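Local coordinates for protein nodulation fucosyltransferase NodZ (Bradyrhizobium sp., PDB 2HHC) that belongs to the GT-B clan of glycosyltransferases and pairs two Rossmann-like alpha/beta domains, one in each half of the chain, at residues L211-P216 / R276-I281; S27-T32 / A65-I70. All coordinates share one frame; numbering follows the deposited sequence. Where two conformers were deposited one is given.

Overall arrangement
The two contacts lie in different halves of the GT-B architecture, with centres 36 Å apart and no touch between them. Contact 2 joins helix 15-32 to strand 67-70 in the sheet of the N-terminal half; contact 1 joins the loop between helix 192-209 and strand 217-223 to the start of strand 279-283 in the C-terminal half. They share no element. Both are partly buried, with centres 22 Å (contact 1) and 19 Å (contact 2) from that of the chain. Contact 1 rests on a tyrosine that is polar at its tip and apolar along its edge, whereas contact 2 is essentially apolar, a valine set against an alanine and the aliphatic base of a glutamine.

Contact 1 (L211-P216 / R276-I281); sequences LSYPKP and RCATVI
Leu211 reaches Thr279 only loosely, its CD1 lying 4.5 Å from Thr279 OG1, and this methyl lies beside the Tyr213-Thr279 pair at the limit of contact. Next along the loop, Ser212 O accepts a hydrogen bond from Arg299 NH1. The main side chain of the segment is Tyr213. With CG set opposite its own carbonyl carbon (chi1 -62°), it swings the ring across to the residues leading into and opening strand 279-283. Ala278 and Thr279 both meet the edge of the ring, close to its plane. The methyl CB of Ala278 sits against the CD1/CE1 side, 3.9 Å from Tyr213 CE1, a small apolar contact. Thr279 comes in at the hydroxyl end, the two side chains crossing at about a right angle. Its OG1 lies in the plane of the ring, 3.3 Å from Tyr213 CE1, and donates a hydrogen bond of 2.9 Å to Tyr213 OH. The rotamer of Thr279 (chi1 -67°) holds OG1 beside its backbone N and turns it to the phenol, while Thr279 CG2 stays 4.0 Å from Tyr213 OH.

Tyr213 OH also bonds to the carbonyl oxygen of Ala208, near the end of helix 192-209, so the phenol oxygen links the helix to the strand, and its two partners probably hold the hydroxyl in place. The ring further makes a cation-pi contact with Arg299. Farther along the loop, Lys215 N and the backbone of Pro216 bond to Ser170, leading the chain into strand 217-223.

The arrangement belongs to the N-terminal ends of the parallel strands of a Rossmann-like sheet: the loop of a beta-alpha-beta crossover, running from helix 192-209 to strand 217-223, is pinned by its tyrosine to strand 279-283, on the other side of strand 170-176.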
loop_
_atom_site.group_PDB
_atom_site.type_symbol
_atom_site.label_atom_id
_atom_site.label_comp_id
_atom_site.label_asym_id
_atom_site.label_seq_id
_atom_site.Cartn_x
_atom_site.Cartn_y
_atom_site.Cartn_z
ATOM N N LEU A 211 -7.331 23.579 -13.108
ATOM C CA LEU A 211 -5.881 23.770 -13.126
ATOM C C LEU A 211 -5.389 23.688 -14.566
ATOM O O LEU A 211 -6.115 23.225 -15.453
ATOM C CB LEU A 211 -5.183 22.724 -12.255
ATOM C CG LEU A 211 -5.635 22.729 -10.791
ATOM C CD1 LEU A 211 -4.975 21.641 -9.986
ATOM C CD2 LEU A 211 -5.413 24.085 -10.156
ATOM N N SER A 212 -4.180 24.189 -14.819
ATOM C CA SER A 212 -3.621 24.166 -16.169
ATOM C C SER A 212 -2.722 22.959 -16.312
ATOM O O SER A 212 -2.000 22.592 -15.384
ATOM C CB SER A 212 -2.872 25.457 -16.472
ATOM O OG SER A 212 -3.822 26.510 -16.614
ATOM N N TYR A 213 -2.818 22.312 -17.464
ATOM C CA TYR A 213 -2.025 21.140 -17.777
ATOM C C TYR A 213 -1.391 21.293 -19.150
ATOM O O TYR A 213 -1.955 21.956 -20.026
ATOM C CB TYR A 213 -2.902 19.898 -17.783
ATOM C CG TYR A 213 -3.535 19.618 -16.443
ATOM C CD1 TYR A 213 -2.898 18.847 -15.500
ATOM C CD2 TYR A 213 -4.775 20.147 -16.125
ATOM C CE1 TYR A 213 -3.480 18.597 -14.275
ATOM C CE2 TYR A 213 -5.365 19.931 -14.911
ATOM C CZ TYR A 213 -4.728 19.146 -13.989
ATOM O OH TYR A 213 -5.340 18.958 -12.784
ATOM N N PRO A 214 -0.231 20.663 -19.353
ATOM C CA PRO A 214 0.476 20.804 -20.647
ATOM C C PRO A 214 -0.099 19.997 -21.812
ATOM O O PRO A 214 0.157 20.316 -22.966
ATOM C CB PRO A 214 1.878 20.320 -20.315
ATOM C CG PRO A 214 1.697 19.381 -19.253
ATOM C CD PRO A 214 0.562 19.901 -18.397
ATOM N N LYS A 215 -0.864 18.944 -21.506
ATOM C CA LYS A 215 -1.443 18.079 -22.535
ATOM C C LYS A 215 -2.950 17.931 -22.291
ATOM O O LYS A 215 -3.432 18.323 -21.220
ATOM C CB LYS A 215 -0.748 16.728 -22.527
ATOM C CG LYS A 215 0.776 16.845 -22.748
ATOM C CD LYS A 215 1.443 15.501 -22.791
ATOM N N PRO A 216 -3.697 17.432 -23.299
ATOM C CA PRO A 216 -5.130 17.282 -23.126
ATOM C C PRO A 216 -5.462 16.370 -21.982
ATOM O O PRO A 216 -4.802 15.366 -21.802
ATOM C CB PRO A 216 -5.601 16.704 -24.467
ATOM C CG PRO A 216 -4.541 17.111 -25.451
ATOM C CD PRO A 216 -3.268 17.045 -24.668
ATOM N N ARG A 276 1.268 7.746 -11.890
ATOM C CA ARG A 276 1.644 8.305 -13.189
ATOM C C ARG A 276 0.825 9.524 -13.595
ATOM O O ARG A 276 1.006 10.110 -14.677
ATOM C CB ARG A 276 1.463 7.240 -14.290
ATOM C CG ARG A 276 2.229 5.891 -14.140
ATOM C CD ARG A 276 3.738 5.948 -14.420
ATOM N NE ARG A 276 4.070 5.995 -15.851
ATOM C CZ ARG A 276 4.115 4.946 -16.683
ATOM N NH1 ARG A 276 3.745 3.712 -16.298
ATOM N NH2 ARG A 276 4.452 5.155 -17.943
ATOM N N CYS A 277 -0.143 9.873 -12.769
ATOM C CA CYS A 277 -1.030 11.004 -13.074
ATOM C C CYS A 277 -0.379 12.351 -12.769
ATOM O O CYS A 277 0.632 12.439 -12.088
ATOM C CB CYS A 277 -2.312 10.852 -12.277
ATOM S SG CYS A 277 -3.309 9.423 -12.741
ATOM N N ALA A 278 -0.978 13.399 -13.348
ATOM C CA ALA A 278 -0.520 14.749 -13.133
ATOM C C ALA A 278 -1.049 15.321 -11.849
ATOM O O ALA A 278 -0.398 16.120 -11.204
ATOM C CB ALA A 278 -0.894 15.624 -14.309
ATOM N N THR A 279 -2.290 14.955 -11.545
ATOM C CA THR A 279 -2.967 15.378 -10.356
ATOM C C THR A 279 -3.701 14.147 -9.848
ATOM O O THR A 279 -4.243 13.378 -10.664
ATOM C CB THR A 279 -4.013 16.459 -10.676
ATOM O OG1 THR A 279 -3.342 17.628 -11.112
ATOM C CG2 THR A 279 -4.889 16.789 -9.443
ATOM N N VAL A 280 -3.696 13.952 -8.542
ATOM C CA VAL A 280 -4.477 12.864 -7.928
ATOM C C VAL A 280 -5.378 13.413 -6.838
ATOM O O VAL A 280 -4.984 14.187 -5.975
ATOM C CB VAL A 280 -3.592 11.739 -7.363
ATOM C CG1 VAL A 280 -4.448 10.654 -6.692
ATOM C CG2 VAL A 280 -2.894 11.059 -8.485
ATOM N N ILE A 281 -6.641 12.978 -6.916
ATOM C CA ILE A 281 -7.676 13.261 -5.935
ATOM C C ILE A 281 -7.790 12.037 -5.022
ATOM O O ILE A 281 -8.020 10.914 -5.489
ATOM C CB ILE A 281 -9.040 13.543 -6.615
ATOM C CG1 ILE A 281 -8.975 14.860 -7.401
ATOM C CG2 ILE A 281 -10.123 13.572 -5.559
ATOM C CD1 ILE A 281 -10.057 15.055 -8.372
#

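Contact 2 (S27-T32 / A65-I70); sequences SYAQRT and AGVPVI
Helix-on-strand packing at one margin of the N-terminal sheet brings Ala29 and Gln30, near the C-terminal end of helix 15-32, against Val67 at the start of strand 67-70. The backbones come close here, with Gln30 CA 5.9 Å from Val67 CA. Val67 spreads its two methyls over successive helix residues: CG1 meets the methyl of Ala29, 3.9 Å from Ala29 CB, and CG2 presses on the base of Gln30, 3.5 Å from Gln30 CB. The valine torsion is consistent with this split: CG1 stands opposite the backbone N (chi1 170°) and CG2 opposite the carbonyl carbon. Gln30 contributes its aliphatic part; CG, 3.8 Å from Val67 CG2, runs on into an extended chain that leads outward to the amide. Gln30 was modelled in two conformers, so the position of that amide is not firm.

Inside the helix segment, Thr32 OG1 bonds to Tyr28 O (2.8 Å), which also accepts from Thr32 N on the opposite face of its carbonyl plane. Thr32 CG2 also lies over the outer part of one face of the Tyr28 ring. Behind the contact, Val67 also touches Trp26 and Leu36, and Ala29 touches Val7, so the valine and alanine face the interior.

Strand 67-70 runs parallel to strand 35-39, and helix 15-32 makes the crossover from strand 6-10 to strand 35-39. A helix laid over neighbouring parallel strands in this way is the beta-alpha-beta layering of a Rossmann-like domain, as in the N-terminal half of GT-B proteins.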
loop_
_atom_site.group_PDB
_atom_site.type_symbol
_atom_site.label_atom_id
_atom_site.label_comp_id
_atom_site.label_asym_id
_atom_site.label_seq_id
_atom_site.Cartn_x
_atom_site.Cartn_y
_atom_site.Cartn_z
ATOM N N SER A 27 13.261 -0.626 7.523
ATOM C CA SER A 27 14.074 0.404 8.106
ATOM C C SER A 27 14.686 -0.101 9.419
ATOM O O SER A 27 15.845 0.138 9.689
ATOM C CB SER A 27 13.215 1.643 8.340
ATOM O OG SER A 27 13.967 2.629 9.006
ATOM N N TYR A 28 13.914 -0.819 10.221
ATOM C CA TYR A 28 14.450 -1.352 11.476
ATOM C C TYR A 28 15.473 -2.465 11.212
ATOM O O TYR A 28 16.520 -2.507 11.877
ATOM C CB TYR A 28 13.360 -1.847 12.411
ATOM C CG TYR A 28 13.840 -2.061 13.811
ATOM C CD1 TYR A 28 14.164 -0.988 14.611
ATOM C CD2 TYR A 28 13.984 -3.349 14.345
ATOM C CE1 TYR A 28 14.631 -1.155 15.887
ATOM C CE2 TYR A 28 14.458 -3.534 15.651
ATOM C CZ TYR A 28 14.766 -2.423 16.414
ATOM O OH TYR A 28 15.230 -2.526 17.724
ATOM N N ALA A 29 15.210 -3.304 10.220
ATOM C CA ALA A 29 16.180 -4.348 9.812
ATOM C C ALA A 29 17.503 -3.715 9.368
ATOM O O ALA A 29 18.598 -4.194 9.695
ATOM C CB ALA A 29 15.614 -5.190 8.716
ATOM N N GLN A 30 17.435 -2.621 8.632
ATOM C CA GLN A 30 18.639 -1.959 8.165
ATOM C C GLN A 30 19.417 -1.389 9.349
ATOM O O GLN A 30 20.633 -1.557 9.471
ATOM C CB GLN A 30 18.427 -0.844 7.087
ATOM C CG GLN A 30 19.784 -0.463 6.384
ATOM C CD GLN A 30 19.840 0.837 5.504
ATOM O OE1 GLN A 30 20.676 0.952 4.561
ATOM N NE2 GLN A 30 19.015 1.801 5.837
ATOM N N ARG A 31 18.700 -0.741 10.257
ATOM C CA ARG A 31 19.343 -0.015 11.357
ATOM C C ARG A 31 20.071 -1.027 12.250
ATOM O O ARG A 31 21.146 -0.744 12.777
ATOM C CB ARG A 31 18.263 0.746 12.148
ATOM C CG ARG A 31 18.741 1.590 13.322
ATOM C CD ARG A 31 17.581 1.921 14.302
ATOM N NE ARG A 31 18.024 1.708 15.673
ATOM C CZ ARG A 31 17.250 1.777 16.762
ATOM N NH1 ARG A 31 15.966 2.108 16.676
ATOM N NH2 ARG A 31 17.789 1.537 17.951
ATOM N N THR A 32 19.466 -2.216 12.409
ATOM C CA THR A 32 19.935 -3.157 13.416
ATOM C C THR A 32 20.653 -4.415 12.907
ATOM O O THR A 32 20.969 -5.304 13.707
ATOM C CB THR A 32 18.839 -3.576 14.403
ATOM O OG1 THR A 32 17.802 -4.255 13.702
ATOM C CG2 THR A 32 18.242 -2.374 15.155
ATOM N N ALA A 65 18.361 -2.847 -0.862
ATOM C CA ALA A 65 19.283 -1.826 -0.412
ATOM C C ALA A 65 20.206 -2.243 0.733
ATOM O O ALA A 65 20.371 -1.563 1.768
ATOM C CB ALA A 65 18.558 -0.530 -0.109
ATOM N N GLY A 66 20.785 -3.437 0.583
ATOM C CA GLY A 66 21.760 -3.960 1.553
ATOM C C GLY A 66 21.241 -4.866 2.650
ATOM O O GLY A 66 22.017 -5.498 3.406
ATOM N N VAL A 67 19.921 -4.963 2.735
ATOM C CA VAL A 67 19.266 -5.773 3.748
ATOM C C VAL A 67 18.889 -7.089 3.071
ATOM O O VAL A 67 18.142 -7.093 2.075
ATOM C CB VAL A 67 18.002 -5.090 4.321
ATOM C CG1 VAL A 67 17.193 -6.059 5.203
ATOM C CG2 VAL A 67 18.296 -3.758 5.110
ATOM N N PRO A 68 19.374 -8.219 3.622
ATOM C CA PRO A 68 18.952 -9.508 3.074
ATOM C C PRO A 68 17.462 -9.730 3.278
ATOM O O PRO A 68 16.875 -9.325 4.301
ATOM C CB PRO A 68 19.744 -10.528 3.927
ATOM C CG PRO A 68 20.750 -9.758 4.635
ATOM C CD PRO A 68 20.263 -8.380 4.787
ATOM N N VAL A 69 16.803 -10.386 2.323
ATOM C CA VAL A 69 15.347 -10.589 2.330
ATOM C C VAL A 69 14.997 -12.031 2.042
ATOM O O VAL A 69 15.542 -12.631 1.145
ATOM C CB VAL A 69 14.667 -9.704 1.281
ATOM C CG1 VAL A 69 13.175 -9.976 1.176
ATOM C CG2 VAL A 69 14.923 -8.250 1.588
ATOM N N ILE A 70 14.050 -12.544 2.829
ATOM C CA ILE A 70 13.349 -13.810 2.589
ATOM C C ILE A 70 11.910 -13.455 2.287
ATOM O O ILE A 70 11.210 -12.918 3.137
ATOM C CB ILE A 70 13.424 -14.727 3.795
ATOM C CG1 ILE A 70 14.887 -15.103 4.102
ATOM C CG2 ILE A 70 12.642 -16.008 3.532
ATOM C CD1 ILE A 70 15.133 -15.730 5.451
#